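Local coordinates for protein ulvan Lyase-PL25 (Pseudoalteromonas sp. PLSV, PDB 5UAM) that cleaves ulvan, the sulfated cell-wall polysaccharide of green seaweeds, as a beta-propeller lyase of polysaccharide lyase family 25, at residues A[94-106]-A[111-123]. Residues are numbered along the deposited sequence; the frame is centred on the assembly and turned at random.
Sequences KKFDNHGKPTMLI and YIHIFYGGHGGQA. With PO4 (phosphate ion), chain E.
The active site of this lyase sits at the open end of a propeller-blade hairpin, where the rings of His-99, probably the proton donor, and His-119, a likely substrate ligand, lie face to face. Their centroids are 3.5 Å apart and the planes only 11° off parallel, with CE1 of His-119 over the centre of the His-99 ring. His-119 holds its CG anti to the backbone N (chi1 -164°), which carries the ring out to Asp-97 and His-99. Asp-97 OD2 takes the N-H of His-119 ND1 at 2.7 Å on the syn lone pair, nearly straight at 170° and in the imidazole plane, although carboxylate and ring stand almost perpendicular; His-135 shares that oxygen. OD1 closes an Asx turn onto the backbone N of His-99, whose ND1 reaches back to Asp-97 O at 3.0 Å. With both ND1 atoms so occupied, the two NE2 atoms face a phosphate, probably from the crystallisation liquor, in the probable substrate pocket: His-99 NE2 meets O3 at 2.5 Å and His-119 NE2 meets O4 at 2.6 Å, while Arg-180, His-184 and Tyr-222 also bond to it. Replacing His-99 by an alanine is likely to leave one face of the His-119 ring without its stacking partner and phosphate O3 without this donor. Behind the pocket, Gly-117 N bonds to Gly-100 O, and further on Thr-103 and Leu-105 form hydrogen-bonded pairs with Phe-115 and His-113. Strands 103-106 and 112-116 are the first two of a four-stranded antiparallel propeller blade; the loop entering one brings His-99, the loop leaving the other His-119.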
loop_
_atom_site.group_PDB
_atom_site.type_symbol
_atom_site.label_atom_id
_atom_site.label_comp_id
_atom_site.label_asym_id
_atom_site.label_seq_id
_atom_site.Cartn_x
_atom_site.Cartn_y
_atom_site.Cartn_z
ATOM N N LYS A 94 10.177 -17.792 -7.437
ATOM C CA LYS A 94 10.139 -16.543 -8.190
ATOM C C LYS A 94 11.375 -15.712 -7.868
ATOM O O LYS A 94 11.816 -15.659 -6.715
ATOM C CB LYS A 94 8.866 -15.774 -7.828
ATOM C CG LYS A 94 8.573 -14.590 -8.724
ATOM C CD LYS A 94 7.127 -14.123 -8.553
ATOM C CE LYS A 94 6.834 -12.880 -9.399
ATOM N NZ LYS A 94 7.695 -11.706 -9.043
ATOM N N LYS A 95 11.948 -15.065 -8.889
ATOM C CA LYS A 95 13.197 -14.340 -8.679
ATOM C C LYS A 95 13.047 -13.297 -7.579
ATOM O O LYS A 95 13.877 -13.226 -6.662
ATOM C CB LYS A 95 13.701 -13.690 -9.965
ATOM C CG LYS A 95 15.070 -13.043 -9.797
ATOM C CD LYS A 95 15.603 -12.438 -11.097
ATOM C CE LYS A 95 16.905 -11.663 -10.859
ATOM N NZ LYS A 95 17.291 -10.777 -12.014
ATOM N N PHE A 96 12.003 -12.465 -7.658
ATOM C CA PHE A 96 11.734 -11.456 -6.637
ATOM C C PHE A 96 10.307 -11.602 -6.131
ATOM O O PHE A 96 9.364 -11.729 -6.918
ATOM C CB PHE A 96 11.963 -10.029 -7.144
ATOM C CG PHE A 96 13.412 -9.720 -7.406
ATOM C CD1 PHE A 96 14.313 -9.634 -6.357
ATOM C CD2 PHE A 96 13.883 -9.561 -8.695
ATOM C CE1 PHE A 96 15.648 -9.397 -6.588
ATOM C CE2 PHE A 96 15.223 -9.310 -8.924
ATOM C CZ PHE A 96 16.098 -9.223 -7.873
ATOM N N ASP A 97 10.161 -11.586 -4.810
ATOM C CA ASP A 97 8.873 -11.800 -4.169
ATOM C C ASP A 97 8.087 -10.500 -4.041
ATOM O O ASP A 97 6.909 -10.453 -4.417
ATOM C CB ASP A 97 9.085 -12.444 -2.796
ATOM C CG ASP A 97 7.789 -12.652 -2.048
ATOM O OD1 ASP A 97 7.154 -11.653 -1.668
ATOM O OD2 ASP A 97 7.419 -13.831 -1.845
ATOM N N ASN A 98 8.729 -9.448 -3.537
ATOM C CA ASN A 98 8.241 -8.074 -3.470
ATOM C C ASN A 98 7.268 -7.810 -2.339
ATOM O O ASN A 98 6.966 -6.641 -2.078
ATOM C CB ASN A 98 7.598 -7.588 -4.780
ATOM C CG ASN A 98 8.502 -7.723 -5.958
ATOM O OD1 ASN A 98 9.665 -7.316 -5.909
ATOM N ND2 ASN A 98 7.999 -8.324 -7.017
ATOM N N HIS A 99 6.773 -8.819 -1.635
ATOM C CA HIS A 99 5.715 -8.560 -0.668
ATOM C C HIS A 99 6.215 -7.991 0.649
ATOM O O HIS A 99 5.389 -7.582 1.490
ATOM C CB HIS A 99 4.936 -9.828 -0.386
ATOM C CG HIS A 99 4.036 -10.245 -1.494
ATOM N ND1 HIS A 99 4.507 -10.675 -2.718
ATOM C CD2 HIS A 99 2.686 -10.292 -1.570
ATOM C CE1 HIS A 99 3.483 -10.982 -3.495
ATOM N NE2 HIS A 99 2.365 -10.770 -2.819
ATOM N N GLY A 100 7.523 -7.935 0.831
ATOM C CA GLY A 100 8.117 -7.419 2.038
ATOM C C GLY A 100 8.824 -6.094 1.866
ATOM O O GLY A 100 9.620 -5.711 2.724
ATOM N N LYS A 101 8.540 -5.384 0.775
ATOM C CA LYS A 101 9.048 -4.027 0.633
ATOM C C LYS A 101 8.593 -3.208 1.843
ATOM O O LYS A 101 7.581 -3.537 2.471
ATOM C CB LYS A 101 8.575 -3.414 -0.689
ATOM C CG LYS A 101 7.085 -3.122 -0.718
ATOM C CD LYS A 101 6.626 -2.520 -2.039
ATOM C CE LYS A 101 6.484 -3.508 -3.181
ATOM N NZ LYS A 101 5.378 -4.494 -2.934
ATOM N N PRO A 102 9.333 -2.164 2.218
ATOM C CA PRO A 102 9.170 -1.581 3.554
ATOM C C PRO A 102 7.999 -0.617 3.693
ATOM O O PRO A 102 7.593 0.081 2.762
ATOM C CB PRO A 102 10.484 -0.819 3.769
ATOM C CG PRO A 102 10.927 -0.484 2.375
ATOM C CD PRO A 102 10.554 -1.667 1.552
ATOM N N THR A 103 7.525 -0.552 4.939
ATOM C CA THR A 103 6.552 0.402 5.441
ATOM C C THR A 103 7.195 1.136 6.608
ATOM O O THR A 103 7.832 0.508 7.462
ATOM C CB THR A 103 5.329 -0.363 5.926
ATOM O OG1 THR A 103 4.744 -0.983 4.778
ATOM C CG2 THR A 103 4.344 0.532 6.610
ATOM N N MET A 104 7.037 2.459 6.649
ATOM C CA MET A 104 7.717 3.324 7.611
ATOM C C MET A 104 6.755 3.966 8.607
ATOM O O MET A 104 5.600 4.239 8.292
ATOM C CB MET A 104 8.421 4.466 6.852
ATOM C CG MET A 104 9.331 5.309 7.691
ATOM S SD MET A 104 9.894 6.748 6.706
ATOM C CE MET A 104 10.780 5.916 5.407
ATOM N N LEU A 105 7.257 4.238 9.820
ATOM C CA LEU A 105 6.550 5.015 10.827
ATOM C C LEU A 105 7.570 5.730 11.708
ATOM O O LEU A 105 8.567 5.124 12.113
ATOM C CB LEU A 105 5.651 4.093 11.677
ATOM C CG LEU A 105 4.793 4.759 12.750
ATOM C CD1 LEU A 105 3.491 4.005 12.909
ATOM C CD2 LEU A 105 5.527 4.813 14.096
ATOM N N ILE A 106 7.305 6.989 12.050
ATOM C CA ILE A 106 8.146 7.737 12.994
ATOM C C ILE A 106 7.386 7.845 14.312
ATOM O O ILE A 106 6.269 8.376 14.338
ATOM C CB ILE A 106 8.528 9.132 12.473
ATOM C CG1 ILE A 106 9.225 9.011 11.129
ATOM C CG2 ILE A 106 9.390 9.868 13.523
ATOM C CD1 ILE A 106 9.585 10.364 10.497
ATOM N N TYR A 111 12.071 7.890 16.861
ATOM C CA TYR A 111 12.671 6.713 16.261
ATOM C C TYR A 111 11.931 6.358 14.984
ATOM O O TYR A 111 10.708 6.483 14.907
ATOM C CB TYR A 111 12.649 5.534 17.238
ATOM C CG TYR A 111 13.559 5.763 18.423
ATOM C CD1 TYR A 111 14.905 5.416 18.357
ATOM C CD2 TYR A 111 13.091 6.326 19.603
ATOM C CE1 TYR A 111 15.746 5.614 19.422
ATOM C CE2 TYR A 111 13.938 6.528 20.681
ATOM C CZ TYR A 111 15.266 6.175 20.579
ATOM O OH TYR A 111 16.133 6.372 21.642
ATOM N N ILE A 112 12.676 5.927 13.972
ATOM C CA ILE A 112 12.099 5.527 12.701
ATOM C C ILE A 112 11.956 4.016 12.718
ATOM O O ILE A 112 12.925 3.289 12.979
ATOM C CB ILE A 112 12.972 6.007 11.532
ATOM C CG1 ILE A 112 13.176 7.525 11.641
ATOM C CG2 ILE A 112 12.341 5.643 10.188
ATOM C CD1 ILE A 112 14.346 8.031 10.902
ATOM N N HIS A 113 10.746 3.544 12.447
ATOM C CA HIS A 113 10.432 2.130 12.389
ATOM C C HIS A 113 10.227 1.715 10.948
ATOM O O HIS A 113 9.602 2.438 10.172
ATOM C CB HIS A 113 9.128 1.869 13.126
ATOM C CG HIS A 113 9.214 2.143 14.585
ATOM N ND1 HIS A 113 9.319 1.150 15.531
ATOM C CD2 HIS A 113 9.255 3.314 15.257
ATOM C CE1 HIS A 113 9.392 1.697 16.731
ATOM N NE2 HIS A 113 9.348 3.011 16.587
ATOM N N ILE A 114 10.744 0.536 10.612
ATOM C CA ILE A 114 10.591 -0.052 9.293
ATOM C C ILE A 114 10.015 -1.454 9.483
ATOM O O ILE A 114 10.596 -2.283 10.187
ATOM C CB ILE A 114 11.924 -0.085 8.519
ATOM C CG1 ILE A 114 12.376 1.345 8.184
ATOM C CG2 ILE A 114 11.807 -0.940 7.259
ATOM C CD1 ILE A 114 11.583 2.025 7.117
ATOM N N PHE A 115 8.849 -1.703 8.898
ATOM C CA PHE A 115 8.229 -3.022 8.876
ATOM C C PHE A 115 8.442 -3.597 7.481
ATOM O O PHE A 115 8.268 -2.886 6.492
ATOM C CB PHE A 115 6.735 -2.879 9.193
ATOM C CG PHE A 115 6.473 -2.186 10.495
ATOM C CD1 PHE A 115 6.441 -2.887 11.688
ATOM C CD2 PHE A 115 6.276 -0.831 10.531
ATOM C CE1 PHE A 115 6.194 -2.247 12.891
ATOM C CE2 PHE A 115 6.032 -0.179 11.735
ATOM C CZ PHE A 115 5.994 -0.891 12.909
ATOM N N TYR A 116 8.868 -4.851 7.395
ATOM C CA TYR A 116 9.340 -5.357 6.112
ATOM C C TYR A 116 9.475 -6.875 6.160
ATOM O O TYR A 116 9.389 -7.497 7.220
ATOM C CB TYR A 116 10.709 -4.749 5.788
ATOM C CG TYR A 116 11.830 -5.301 6.650
ATOM C CD1 TYR A 116 12.030 -4.857 7.954
ATOM C CD2 TYR A 116 12.670 -6.300 6.178
ATOM C CE1 TYR A 116 13.041 -5.385 8.742
ATOM C CE2 TYR A 116 13.672 -6.833 6.961
ATOM C CZ TYR A 116 13.849 -6.381 8.242
ATOM O OH TYR A 116 14.856 -6.924 9.016
ATOM N N GLY A 117 9.707 -7.471 5.000
ATOM C CA GLY A 117 10.238 -8.811 4.919
ATOM C C GLY A 117 9.228 -9.946 4.854
ATOM O O GLY A 117 9.626 -11.071 4.549
ATOM N N GLY A 118 7.957 -9.716 5.150
ATOM C CA GLY A 118 7.015 -10.814 5.308
ATOM C C GLY A 118 6.238 -11.156 4.049
ATOM O O GLY A 118 5.737 -10.277 3.353
ATOM N N HIS A 119 6.099 -12.460 3.796
ATOM C CA HIS A 119 5.090 -12.951 2.871
ATOM C C HIS A 119 4.348 -14.114 3.498
ATOM O O HIS A 119 4.100 -15.151 2.871
ATOM C CB HIS A 119 5.656 -13.282 1.498
ATOM C CG HIS A 119 4.614 -13.412 0.433
ATOM N ND1 HIS A 119 4.939 -13.704 -0.872
ATOM C CD2 HIS A 119 3.267 -13.250 0.461
ATOM C CE1 HIS A 119 3.836 -13.745 -1.602
ATOM N NE2 HIS A 119 2.809 -13.463 -0.820
ATOM N N GLY A 120 3.981 -13.923 4.766
ATOM C CA GLY A 120 3.103 -14.842 5.476
ATOM C C GLY A 120 3.791 -15.823 6.405
ATOM O O GLY A 120 3.116 -16.693 6.977
ATOM N N GLY A 121 5.102 -15.723 6.577
ATOM C CA GLY A 121 5.817 -16.666 7.416
ATOM C C GLY A 121 5.889 -18.052 6.796
ATOM O O GLY A 121 5.509 -18.282 5.648
ATOM N N GLN A 122 6.380 -18.995 7.590
ATOM C CA GLN A 122 6.533 -20.365 7.141
ATOM C C GLN A 122 6.481 -21.276 8.362
ATOM O O GLN A 122 6.396 -20.807 9.500
ATOM C CB GLN A 122 7.833 -20.545 6.350
ATOM C CG GLN A 122 9.084 -20.166 7.117
ATOM C CD GLN A 122 9.737 -18.895 6.620
ATOM O OE1 GLN A 122 9.991 -18.733 5.410
ATOM N NE2 GLN A 122 10.039 -17.987 7.545
ATOM N N ALA A 123 6.544 -22.583 8.110
ATOM C CA ALA A 123 6.399 -23.555 9.193
ATOM C C ALA A 123 7.447 -23.377 10.286
ATOM O O ALA A 123 7.192 -23.722 11.446
ATOM C CB ALA A 123 6.448 -24.983 8.650
HETATM P P PO4 E . -0.586 -12.672 -2.506
HETATM O O1 PO4 E . -0.912 -13.860 -3.389
HETATM O O2 PO4 E . -1.818 -12.101 -1.936
HETATM O O3 PO4 E . 0.079 -11.671 -3.420
HETATM O O4 PO4 E . 0.329 -13.160 -1.388
HETATM O O HOH W 1 5.898 -3.558 4.498
#